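Local structure of 361aa long hypothetical D-aminopeptidase (Pyrococcus horikoshii, 2DRH) at residues 248-252 against 253-257; 301-304 against 305-309; 322-325 against 326-330; 16-19 against 20-24; 120-123 against 124-128. The protein is of unknown function but belongs to the peptidase S58 (DmpA) family and may act as an aminopeptidase. All coordinates share one frame; numbering follows the deposited sequence.

Contacts 1 and 2 form one connected cluster, their centres 9 Å apart: Q254 NE2 probably donates to L303 O over 2.8 Å, and both contacts touch the same second subunit. Contact 1 starts helix 252-268, whereas contact 2 turns the chain from strand 298-302 into helix 309-328. That helix runs on to contact 3, whose centre is about 31 Å from that of contact 2. Contact 4, in the loop before strand 28-36, comes within about 4 Å of contact 3 at nearest atoms. Contact 5 stands apart, its centre about 28 Å from contact 1 and 41 Å from contact 3, and meets a different, fourth subunit.

Contact 1 (248-252 against 253-257); sequences APLTG and RQLNR
In T251, OG1 sits between the backbone N and the carbonyl carbon (chi1 70°), where it can face Q254 N, while the extended chain of Q254, with CG beside its own backbone N (chi1 -67°), folds back to bring its amide to the backbone N of T251. The two residues then exchange bonds. T251 N donates to Q254 OE1 over 3.0 Å, nearly straight at 164° and in the carbonyl plane on a lone pair. In return Q254 N reaches T251 OG1 at 3.5 Å, a weak bond. Next to this pair L250 crosses Q254 at about a right angle, its CD2 3.7 Å from Q254 OE1, so the amide oxygen has an apolar flank. L250 CD1 also meets L255 CD2 at 3.8 Å. The first turn of the helix follows: L255 N donates to T251 O at 3.0 Å and N256 N to G252 O at 3.0 Å. The other end of the Q254 amide, NE2, is held by L303 O and D305, while the R253 guanidinium forms a salt bridge with D305 and donates to E88 O of a second subunit. With both amide atoms engaged, the Q254 group is fixed in rotation. The reciprocal pair T251/Q254 is a capping box, T251 being the N-cap residue that opens helix 252-268 after strand 240-246.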
loop_
_atom_site.group_PDB
_atom_site.type_symbol
_atom_site.label_atom_id
_atom_site.label_comp_id
_atom_site.label_asym_id
_atom_site.label_seq_id
_atom_site.Cartn_x
_atom_site.Cartn_y
_atom_site.Cartn_z
ATOM N N ALA A 248 9.618 -23.402 0.137
ATOM C CA ALA A 248 9.940 -22.941 1.478
ATOM C C ALA A 248 8.663 -22.443 2.155
ATOM O O ALA A 248 7.861 -21.743 1.538
ATOM C CB ALA A 248 10.975 -21.816 1.413
ATOM N N PRO A 249 8.446 -22.817 3.426
ATOM C CA PRO A 249 7.245 -22.376 4.144
ATOM C C PRO A 249 7.318 -20.878 4.442
ATOM O O PRO A 249 8.241 -20.415 5.110
ATOM C CB PRO A 249 7.268 -23.231 5.410
ATOM C CG PRO A 249 8.734 -23.404 5.660
ATOM C CD PRO A 249 9.259 -23.713 4.268
ATOM N N LEU A 250 6.341 -20.131 3.937
ATOM C CA LEU A 250 6.298 -18.674 4.119
ATOM C C LEU A 250 4.864 -18.156 4.159
ATOM O O LEU A 250 4.013 -18.612 3.401
ATOM C CB LEU A 250 7.027 -17.986 2.972
ATOM C CG LEU A 250 8.491 -18.327 2.688
ATOM C CD1 LEU A 250 8.841 -17.872 1.267
ATOM C CD2 LEU A 250 9.397 -17.670 3.710
ATOM N N THR A 251 4.607 -17.197 5.041
ATOM C CA THR A 251 3.279 -16.612 5.165
ATOM C C THR A 251 3.049 -15.644 3.998
ATOM O O THR A 251 3.965 -15.376 3.217
ATOM C CB THR A 251 3.147 -15.837 6.477
ATOM O OG1 THR A 251 3.955 -14.650 6.418
ATOM C CG2 THR A 251 3.618 -16.713 7.661
ATOM N N GLY A 252 1.826 -15.139 3.877
ATOM C CA GLY A 252 1.507 -14.204 2.811
ATOM C C GLY A 252 2.427 -12.995 2.837
ATOM O O GLY A 252 2.998 -12.620 1.815
ATOM N N ARG A 253 2.586 -12.400 4.013
ATOM C CA ARG A 253 3.441 -11.229 4.172
ATOM C C ARG A 253 4.839 -11.485 3.636
ATOM O O ARG A 253 5.400 -10.658 2.910
ATOM C CB ARG A 253 3.532 -10.831 5.648
ATOM C CG ARG A 253 4.516 -9.695 5.924
ATOM C CD ARG A 253 4.654 -9.476 7.414
ATOM N NE ARG A 253 5.018 -10.729 8.071
ATOM C CZ ARG A 253 6.234 -11.258 8.036
ATOM N NH1 ARG A 253 7.208 -10.638 7.384
ATOM N NH2 ARG A 253 6.474 -12.410 8.648
ATOM N N GLN A 254 5.397 -12.635 3.998
ATOM C CA GLN A 254 6.735 -13.015 3.561
ATOM C C GLN A 254 6.803 -13.214 2.059
ATOM O O GLN A 254 7.825 -12.940 1.439
ATOM C CB GLN A 254 7.174 -14.305 4.273
ATOM C CG GLN A 254 7.366 -14.128 5.765
ATOM C CD GLN A 254 7.852 -15.393 6.453
ATOM O OE1 GLN A 254 7.167 -16.420 6.447
ATOM N NE2 GLN A 254 9.040 -15.322 7.050
ATOM N N LEU A 255 5.717 -13.702 1.470
ATOM C CA LEU A 255 5.696 -13.918 0.034
ATOM C C LEU A 255 5.625 -12.572 -0.711
ATOM O O LEU A 255 6.058 -12.473 -1.858
ATOM C CB LEU A 255 4.540 -14.855 -0.337
ATOM C CG LEU A 255 4.818 -16.314 0.111
ATOM C CD1 LEU A 255 3.541 -17.140 0.153
ATOM C CD2 LEU A 255 5.827 -16.944 -0.837
ATOM N N ASN A 256 5.095 -11.538 -0.061
ATOM C CA ASN A 256 5.061 -10.217 -0.689
ATOM C C ASN A 256 6.503 -9.725 -0.720
ATOM O O ASN A 256 6.926 -9.082 -1.680
ATOM C CB ASN A 256 4.210 -9.226 0.109
ATOM C CG ASN A 256 2.734 -9.339 -0.207
ATOM O OD1 ASN A 256 2.352 -9.610 -1.347
ATOM N ND2 ASN A 256 1.894 -9.110 0.796
ATOM N N ARG A 257 7.263 -10.053 0.325
ATOM C CA ARG A 257 8.663 -9.645 0.398
ATOM C C ARG A 257 9.436 -10.331 -0.726
ATOM O O ARG A 257 10.220 -9.698 -1.434
ATOM C CB ARG A 257 9.270 -10.017 1.760
ATOM C CG ARG A 257 8.519 -9.465 2.972
ATOM C CD ARG A 257 9.248 -9.791 4.276
ATOM N NE ARG A 257 10.405 -8.922 4.508
ATOM C CZ ARG A 257 11.415 -9.214 5.327
ATOM N NH1 ARG A 257 11.419 -10.364 5.993
ATOM N NH2 ARG A 257 12.415 -8.352 5.493
#

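Contact 2 (301-304 against 305-309); sequences KALP and DSVIS
The ring of P304 packs against the branched end of V307, with P304 CG 3.6 Å from V307 CG2 and 3.9 Å from V307 CG1. Both methyls therefore face the same corner of the ring, and the two side chains meet at a slant. V307 CG2 lies between its backbone N and carbonyl carbon (chi1 of CG1 -51°), which also brings it to 3.2 Å from P304 O. That carbonyl is engaged by the backbone as well: V307 N donates to P304 O over 2.9 Å, almost straight at 171°, although the donor stands 36° above the carbonyl plane and not on a lone pair. The bond closes a turn over D305 and S306, and the proline ring and valine methyls cover one side of it. L303 extends the same apolar patch. Its CB touches I308 CG2 at 3.7 Å, and L303 CD1 is 4.0 Å from the same methyl, so L303 meets I308 through this one methyl branch. The carboxylate of D305 takes no part in this packing; its two oxygens form salt bridges with R257 and R253 on helix 252-268. A302, just before the turn, pairs antiparallel with a strand of a second subunit, continuing the sheet across the interface, and P304 packs on E296 of that subunit. The hydrogen bond from V307 N back to P304 O and the torsions of D305 and S306 make a type I beta turn. This turn opens the 3-10 segment 305-307, which joins interface strand 298-302 to I308, the N-cap residue of helix 309-328.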
loop_
_atom_site.group_PDB
_atom_site.type_symbol
_atom_site.label_atom_id
_atom_site.label_comp_id
_atom_site.label_asym_id
_atom_site.label_seq_id
_atom_site.Cartn_x
_atom_site.Cartn_y
_atom_site.Cartn_z
ATOM N N LYS A 301 3.156 -23.363 8.577
ATOM C CA LYS A 301 4.589 -23.589 8.726
ATOM C C LYS A 301 5.230 -22.354 8.111
ATOM O O LYS A 301 4.803 -21.907 7.047
ATOM C CB LYS A 301 5.042 -24.829 7.949
ATOM C CG LYS A 301 4.505 -26.154 8.484
ATOM C CD LYS A 301 4.946 -27.320 7.599
ATOM C CE LYS A 301 4.485 -27.114 6.157
ATOM N NZ LYS A 301 4.841 -28.242 5.252
ATOM N N ALA A 302 6.245 -21.807 8.771
ATOM C CA ALA A 302 6.905 -20.617 8.259
ATOM C C ALA A 302 8.296 -20.391 8.835
ATOM O O ALA A 302 8.529 -20.553 10.034
ATOM C CB ALA A 302 6.034 -19.393 8.528
ATOM N N LEU A 303 9.217 -20.006 7.963
ATOM C CA LEU A 303 10.584 -19.719 8.362
ATOM C C LEU A 303 10.638 -18.347 9.013
ATOM O O LEU A 303 9.951 -17.420 8.580
ATOM C CB LEU A 303 11.504 -19.714 7.140
ATOM C CG LEU A 303 11.688 -21.032 6.382
ATOM C CD1 LEU A 303 12.314 -20.757 5.031
ATOM C CD2 LEU A 303 12.553 -21.979 7.201
ATOM N N PRO A 304 11.446 -18.197 10.072
ATOM C CA PRO A 304 11.547 -16.894 10.730
ATOM C C PRO A 304 12.240 -15.943 9.763
ATOM O O PRO A 304 13.222 -16.316 9.122
ATOM C CB PRO A 304 12.398 -17.196 11.960
ATOM C CG PRO A 304 13.277 -18.317 11.481
ATOM C CD PRO A 304 12.299 -19.194 10.745
ATOM N N ASP A 305 11.733 -14.721 9.652
ATOM C CA ASP A 305 12.311 -13.742 8.737
ATOM C C ASP A 305 13.820 -13.580 8.827
ATOM O O ASP A 305 14.475 -13.272 7.838
ATOM C CB ASP A 305 11.630 -12.385 8.935
ATOM C CG ASP A 305 10.220 -12.374 8.403
ATOM O OD1 ASP A 305 10.056 -12.462 7.171
ATOM O OD2 ASP A 305 9.270 -12.297 9.208
ATOM N N SER A 306 14.377 -13.807 10.008
ATOM C CA SER A 306 15.817 -13.659 10.205
ATOM C C SER A 306 16.661 -14.663 9.419
ATOM O O SER A 306 17.873 -14.477 9.277
ATOM C CB SER A 306 16.159 -13.784 11.691
ATOM O OG SER A 306 15.961 -15.116 12.136
ATOM N N VAL A 307 16.044 -15.719 8.900
ATOM C CA VAL A 307 16.815 -16.709 8.154
ATOM C C VAL A 307 16.479 -16.824 6.668
ATOM O O VAL A 307 16.961 -17.739 5.999
ATOM C CB VAL A 307 16.669 -18.127 8.781
ATOM C CG1 VAL A 307 16.952 -18.069 10.278
ATOM C CG2 VAL A 307 15.290 -18.681 8.510
ATOM N N ILE A 308 15.686 -15.897 6.132
ATOM C CA ILE A 308 15.308 -16.011 4.727
ATOM C C ILE A 308 16.028 -15.170 3.679
ATOM O O ILE A 308 15.607 -15.147 2.520
ATOM C CB ILE A 308 13.795 -15.790 4.556
ATOM C CG1 ILE A 308 13.422 -14.361 4.958
ATOM C CG2 ILE A 308 13.030 -16.802 5.399
ATOM C CD1 ILE A 308 11.924 -14.102 4.929
ATOM N N SER A 309 17.109 -14.495 4.052
ATOM C CA SER A 309 17.833 -13.673 3.083
ATOM C C SER A 309 18.321 -14.501 1.890
ATOM O O SER A 309 18.344 -14.012 0.751
ATOM C CB SER A 309 18.995 -12.945 3.761
ATOM O OG SER A 309 18.501 -11.990 4.689
#

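Contact 3 (322-325 against 326-330); sequences AIIN and SLLEA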
loop_
_atom_site.group_PDB
_atom_site.type_symbol
_atom_site.label_atom_id
_atom_site.label_comp_id
_atom_site.label_asym_id
_atom_site.label_seq_id
_atom_site.Cartn_x
_atom_site.Cartn_y
_atom_site.Cartn_z
ATOM N N ALA A 322 16.495 -16.140 -15.627
ATOM C CA ALA A 322 15.263 -16.435 -16.353
ATOM C C ALA A 322 15.028 -15.424 -17.474
ATOM O O ALA A 322 14.551 -15.789 -18.552
ATOM C CB ALA A 322 14.075 -16.447 -15.406
ATOM N N ILE A 323 15.358 -14.161 -17.220
ATOM C CA ILE A 323 15.186 -13.122 -18.228
ATOM C C ILE A 323 16.134 -13.385 -19.386
ATOM O O ILE A 323 15.723 -13.382 -20.548
ATOM C CB ILE A 323 15.464 -11.715 -17.649
ATOM C CG1 ILE A 323 14.373 -11.354 -16.635
ATOM C CG2 ILE A 323 15.520 -10.678 -18.780
ATOM C CD1 ILE A 323 14.622 -10.058 -15.885
ATOM N N ILE A 324 17.404 -13.624 -19.069
ATOM C CA ILE A 324 18.390 -13.897 -20.106
ATOM C C ILE A 324 17.989 -15.135 -20.924
ATOM O O ILE A 324 18.029 -15.110 -22.161
ATOM C CB ILE A 324 19.801 -14.097 -19.491
ATOM C CG1 ILE A 324 20.233 -12.817 -18.768
ATOM C CG2 ILE A 324 20.803 -14.475 -20.568
ATOM C CD1 ILE A 324 20.101 -11.544 -19.601
ATOM N N ASN A 325 17.583 -16.203 -20.237
ATOM C CA ASN A 325 17.167 -17.424 -20.922
ATOM C C ASN A 325 16.012 -17.178 -21.891
ATOM O O ASN A 325 15.897 -17.863 -22.910
ATOM C CB ASN A 325 16.766 -18.508 -19.909
ATOM C CG ASN A 325 17.948 -19.015 -19.109
ATOM O OD1 ASN A 325 19.045 -19.131 -19.637
ATOM N ND2 ASN A 325 17.728 -19.331 -17.834
ATOM N N SER A 326 15.155 -16.205 -21.583
ATOM C CA SER A 326 14.029 -15.896 -22.464
ATOM C C SER A 326 14.572 -15.355 -23.782
ATOM O O SER A 326 13.937 -15.491 -24.826
ATOM C CB SER A 326 13.084 -14.860 -21.829
ATOM O OG SER A 326 13.631 -13.552 -21.887
ATOM N N LEU A 327 15.751 -14.744 -23.732
ATOM C CA LEU A 327 16.380 -14.205 -24.936
ATOM C C LEU A 327 17.144 -15.325 -25.656
ATOM O O LEU A 327 17.033 -15.485 -26.870
ATOM C CB LEU A 327 17.337 -13.066 -24.570
ATOM C CG LEU A 327 16.720 -11.858 -23.855
ATOM C CD1 LEU A 327 17.822 -10.895 -23.432
ATOM C CD2 LEU A 327 15.728 -11.160 -24.772
ATOM N N LEU A 328 17.906 -16.103 -24.891
ATOM C CA LEU A 328 18.680 -17.217 -25.436
ATOM C C LEU A 328 17.799 -18.293 -26.073
ATOM O O LEU A 328 18.221 -18.971 -27.011
ATOM C CB LEU A 328 19.530 -17.855 -24.331
ATOM C CG LEU A 328 20.743 -17.071 -23.822
ATOM C CD1 LEU A 328 21.332 -17.729 -22.578
ATOM C CD2 LEU A 328 21.773 -17.001 -24.926
ATOM N N GLU A 329 16.578 -18.442 -25.568
ATOM C CA GLU A 329 15.656 -19.454 -26.077
ATOM C C GLU A 329 14.755 -18.960 -27.205
ATOM O O GLU A 329 14.153 -19.764 -27.913
ATOM C CB GLU A 329 14.791 -19.989 -24.935
ATOM C CG GLU A 329 15.555 -20.736 -23.847
ATOM C CD GLU A 329 15.760 -22.201 -24.175
ATOM O OE1 GLU A 329 16.369 -22.509 -25.222
ATOM O OE2 GLU A 329 15.307 -23.048 -23.378
ATOM N N ALA A 330 14.661 -17.644 -27.376
ATOM C CA ALA A 330 13.818 -17.074 -28.428
ATOM C C ALA A 330 14.414 -17.212 -29.833
ATOM O O ALA A 330 15.625 -17.068 -30.034
ATOM C CB ALA A 330 13.536 -15.607 -28.132
#
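This is a contact between successive turns of one helix, in the C-terminal part of helix 309-328, where nearly every participating residue is buried. S326 adds a side-chain bond to the backbone pattern. With OG between the backbone N and the carbonyl carbon (chi1 76°), the hydroxyl turns back along the helix and donates to I323 O; the modelled 2.5 Å between S326 OG and I323 O is very short, so the exact length is doubtful. S326 OG is also hydrogen-bonded to the hydroxyl of S207. The backbone shows the i to i+4 pattern of an alpha-helix, mixed with i to i+3 bonds. L328 N donates to I324 O at 2.9 Å, nearly straight (166°) and in the carbonyl plane, while L327 N reaches the same oxygen at 2.8 Å from 56° above that plane. I324 O is thus held by two amides from different directions. One residue on, E329 N donates to N325 O at 2.8 Å, and E329 CG lies 3.0 Å from that oxygen. On the face turned to helix 346-355, I324 CG2 meets L328 CD1 at 3.9 Å. The same leucine methyl is 4.0 Å from N325 OD1, so it touches both an apolar branch and an amide oxygen. The N325 amide reaches beyond the helix, OD1 accepting from A3 N and ND2 bonding E321 and S187 O. L328 also packs on L6 and on helix 346-355 at K346 and L349.

Contact 4 (16-19 against 20-24); sequences GKRN and KITDV
D23 OD2 accepts from K20 N at 3.0 Å, the donor lying 47° above the carboxylate plane, and is bonded further by S189 OG; N19 N stands 2.6 Å from D23 OD2. The other oxygen, OD1, takes the amide of R18 on its syn lone pair, R18 N to D23 OD1 being 2.8 Å and fairly straight (163°). D23 N in turn donates to K20 O at 2.9 Å, closing the 3-10 turn from which the carboxylate reaches back. R18 lays its aliphatic part along the acid, CG 3.2 Å from D23 OD1, but the bend of its chain carries the guanidinium elsewhere: R18 NE is 5.1 Å from D23 OD1, without charged contact. Its CD passes T22 OG1 at 3.9 Å, a hydroxyl bonded to E163 O. N19 adopts left-handed helical backbone angles, which help to bend the chain around the carboxylate. K20 NZ pairs with E167 and makes a cation-pi contact with F165. The loop thus lies beside strand 184-193, which N19 and D23 contact at S189, while N19 also reaches E321 of helix 309-328, and I21 packs on strands 240-246 and 28-36.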
loop_
_atom_site.group_PDB
_atom_site.type_symbol
_atom_site.label_atom_id
_atom_site.label_comp_id
_atom_site.label_asym_id
_atom_site.label_seq_id
_atom_site.Cartn_x
_atom_site.Cartn_y
_atom_site.Cartn_z
ATOM N N GLY A 16 18.451 -25.832 -10.041
ATOM C CA GLY A 16 17.804 -27.108 -9.796
ATOM C C GLY A 16 18.121 -28.055 -10.939
ATOM O O GLY A 16 18.760 -27.655 -11.908
ATOM N N LYS A 17 17.665 -29.301 -10.835
ATOM C CA LYS A 17 17.920 -30.311 -11.862
ATOM C C LYS A 17 17.569 -29.866 -13.282
ATOM O O LYS A 17 18.371 -30.018 -14.201
ATOM C CB LYS A 17 17.154 -31.598 -11.531
ATOM C CG LYS A 17 17.573 -32.240 -10.217
ATOM C CD LYS A 17 16.752 -33.485 -9.899
ATOM C CE LYS A 17 16.918 -34.565 -10.961
ATOM N NZ LYS A 17 16.147 -35.801 -10.620
ATOM N N ARG A 18 16.369 -29.324 -13.459
ATOM C CA ARG A 18 15.925 -28.877 -14.776
ATOM C C ARG A 18 16.235 -27.392 -15.006
ATOM O O ARG A 18 16.212 -26.910 -16.138
ATOM C CB ARG A 18 14.417 -29.109 -14.916
ATOM C CG ARG A 18 13.935 -30.437 -14.329
ATOM C CD ARG A 18 12.411 -30.550 -14.343
ATOM N NE ARG A 18 11.889 -30.923 -15.655
ATOM C CZ ARG A 18 11.502 -32.151 -15.986
ATOM N NH1 ARG A 18 11.570 -33.136 -15.102
ATOM N NH2 ARG A 18 11.046 -32.396 -17.204
ATOM N N ASN A 19 16.546 -26.682 -13.928
ATOM C CA ASN A 19 16.816 -25.249 -13.987
ATOM C C ASN A 19 15.591 -24.565 -14.596
ATOM O O ASN A 19 15.691 -23.770 -15.534
ATOM C CB ASN A 19 18.074 -24.944 -14.809
ATOM C CG ASN A 19 18.517 -23.488 -14.670
ATOM O OD1 ASN A 19 18.329 -22.870 -13.617
ATOM N ND2 ASN A 19 19.118 -22.941 -15.724
ATOM N N LYS A 20 14.430 -24.913 -14.048
ATOM C CA LYS A 20 13.146 -24.367 -14.472
ATOM C C LYS A 20 12.269 -24.257 -13.234
ATOM O O LYS A 20 12.517 -24.926 -12.225
ATOM C CB LYS A 20 12.469 -25.287 -15.487
ATOM C CG LYS A 20 13.116 -25.341 -16.864
ATOM C CD LYS A 20 12.425 -26.407 -17.712
ATOM C CE LYS A 20 12.989 -26.490 -19.125
ATOM N NZ LYS A 20 12.487 -25.389 -20.007
ATOM N N ILE A 21 11.241 -23.420 -13.311
ATOM C CA ILE A 21 10.336 -23.230 -12.185
ATOM C C ILE A 21 9.721 -24.552 -11.699
ATOM O O ILE A 21 9.370 -24.685 -10.528
ATOM C CB ILE A 21 9.206 -22.241 -12.546
ATOM C CG1 ILE A 21 8.421 -21.873 -11.290
ATOM C CG2 ILE A 21 8.294 -22.849 -13.610
ATOM C CD1 ILE A 21 7.379 -20.783 -11.509
ATOM N N THR A 22 9.601 -25.523 -12.601
ATOM C CA THR A 22 9.027 -26.826 -12.260
ATOM C C THR A 22 9.947 -27.686 -11.394
ATOM O O THR A 22 9.616 -28.831 -11.077
ATOM C CB THR A 22 8.654 -27.623 -13.517
ATOM O OG1 THR A 22 9.764 -27.635 -14.420
ATOM C CG2 THR A 22 7.450 -27.002 -14.202
ATOM N N ASP A 23 11.109 -27.150 -11.031
ATOM C CA ASP A 23 12.012 -27.884 -10.156
ATOM C C ASP A 23 11.342 -27.845 -8.792
ATOM O O ASP A 23 11.717 -28.569 -7.870
ATOM C CB ASP A 23 13.397 -27.233 -10.099
ATOM C CG ASP A 23 14.279 -27.651 -11.260
ATOM O OD1 ASP A 23 14.273 -28.851 -11.593
ATOM O OD2 ASP A 23 14.984 -26.795 -11.832
ATOM N N VAL A 24 10.345 -26.971 -8.671
ATOM C CA VAL A 24 9.565 -26.876 -7.444
ATOM C C VAL A 24 8.535 -27.979 -7.683
ATOM O O VAL A 24 7.602 -27.812 -8.470
ATOM C CB VAL A 24 8.866 -25.500 -7.316
ATOM C CG1 VAL A 24 8.019 -25.455 -6.049
ATOM C CG2 VAL A 24 9.910 -24.389 -7.277
#

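Contact 5 (120-123 against 124-128); sequences EDIG and VTTGS
A type II beta turn over D121-V124, with G123 in its third position, lies in the loop that joins helix 104-118 to strand 132-136. Its hub is D121 O, which receives three amides: T125 N at 3.1 Å, in the carbonyl plane on a lone pair; T126 N at 3.1 Å, tilted 32° from that plane; and V124 N at 3.2 Å, from 49° above it. G123 has positive phi, where a CB would press on the preceding carbonyl oxygen. G123 N makes two weak bonds, to T126 O and G127 O. Side chains pack beside the turn. T126 CG2 lies 3.3 Å from D121 O and 3.6 Å from D121 OD2, while T125 OG1 stands 3.3 Å from D121 CB. This hydroxyl takes the position between the backbone N and carbonyl carbon of T125 (chi1 47°), which turns it to D121. On the far flank I122 CG2 rests 3.5 Å from G127 O. The acid is held by K64 and by Y293, and T126 OG1 by H292, so these neighbours fix both side chains. I122 O and V124 O accept from R145 and R336 of a fourth subunit, placing the turn at an interface. With three N-H groups on one oxygen, the carbonyl of D121 is probably polarised, and the three bonds limit rotation of the D121-I122 peptide.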
loop_
_atom_site.group_PDB
_atom_site.type_symbol
_atom_site.label_atom_id
_atom_site.label_comp_id
_atom_site.label_asym_id
_atom_site.label_seq_id
_atom_site.Cartn_x
_atom_site.Cartn_y
_atom_site.Cartn_z
ATOM N N GLU A 120 -18.377 -27.677 -9.119
ATOM C CA GLU A 120 -19.790 -27.387 -9.337
ATOM C C GLU A 120 -20.466 -26.686 -8.166
ATOM O O GLU A 120 -21.630 -26.291 -8.270
ATOM C CB GLU A 120 -20.554 -28.676 -9.636
ATOM C CG GLU A 120 -20.176 -29.349 -10.932
ATOM C CD GLU A 120 -20.799 -30.721 -11.054
ATOM O OE1 GLU A 120 -20.539 -31.562 -10.164
ATOM O OE2 GLU A 120 -21.547 -30.955 -12.031
ATOM N N ASP A 121 -19.753 -26.541 -7.053
ATOM C CA ASP A 121 -20.326 -25.882 -5.889
ATOM C C ASP A 121 -20.163 -24.362 -5.955
ATOM O O ASP A 121 -20.835 -23.625 -5.239
ATOM C CB ASP A 121 -19.709 -26.447 -4.603
ATOM C CG ASP A 121 -18.196 -26.453 -4.629
ATOM O OD1 ASP A 121 -17.613 -26.683 -5.706
ATOM O OD2 ASP A 121 -17.580 -26.246 -3.562
ATOM N N ILE A 122 -19.278 -23.897 -6.826
ATOM C CA ILE A 122 -19.050 -22.463 -6.985
ATOM C C ILE A 122 -20.311 -21.805 -7.549
ATOM O O ILE A 122 -20.858 -22.263 -8.547
ATOM C CB ILE A 122 -17.857 -22.200 -7.934
ATOM C CG1 ILE A 122 -16.559 -22.679 -7.273
ATOM C CG2 ILE A 122 -17.773 -20.719 -8.291
ATOM C CD1 ILE A 122 -15.304 -22.449 -8.111
ATOM N N GLY A 123 -20.781 -20.748 -6.895
ATOM C CA GLY A 123 -21.968 -20.051 -7.363
ATOM C C GLY A 123 -23.284 -20.664 -6.906
ATOM O O GLY A 123 -24.360 -20.165 -7.249
ATOM N N VAL A 124 -23.207 -21.740 -6.126
ATOM C CA VAL A 124 -24.405 -22.416 -5.636
ATOM C C VAL A 124 -24.384 -22.613 -4.114
ATOM O O VAL A 124 -25.198 -22.034 -3.398
ATOM C CB VAL A 124 -24.577 -23.800 -6.315
ATOM C CG1 VAL A 124 -25.957 -24.367 -6.021
ATOM C CG2 VAL A 124 -24.361 -23.677 -7.802
ATOM N N THR A 125 -23.460 -23.435 -3.621
ATOM C CA THR A 125 -23.368 -23.688 -2.185
ATOM C C THR A 125 -22.166 -23.014 -1.537
ATOM O O THR A 125 -22.027 -23.030 -0.309
ATOM C CB THR A 125 -23.328 -25.202 -1.868
ATOM O OG1 THR A 125 -22.391 -25.853 -2.732
ATOM C CG2 THR A 125 -24.701 -25.816 -2.059
ATOM N N THR A 126 -21.286 -22.444 -2.358
ATOM C CA THR A 126 -20.136 -21.721 -1.827
ATOM C C THR A 126 -19.925 -20.426 -2.611
ATOM O O THR A 126 -20.702 -20.114 -3.511
ATOM C CB THR A 126 -18.849 -22.559 -1.854
ATOM O OG1 THR A 126 -17.859 -21.899 -1.055
ATOM C CG2 THR A 126 -18.320 -22.718 -3.268
ATOM N N GLY A 127 -18.881 -19.679 -2.258
ATOM C CA GLY A 127 -18.597 -18.415 -2.919
ATOM C C GLY A 127 -18.149 -18.502 -4.367
ATOM O O GLY A 127 -18.219 -19.563 -4.988
ATOM N N SER A 128 -17.687 -17.375 -4.907
ATOM C CA SER A 128 -17.234 -17.321 -6.293
ATOM C C SER A 128 -15.759 -17.698 -6.389
ATOM O O SER A 128 -15.241 -18.412 -5.536
ATOM C CB SER A 128 -17.454 -15.916 -6.871
ATOM O OG SER A 128 -16.618 -14.962 -6.239
#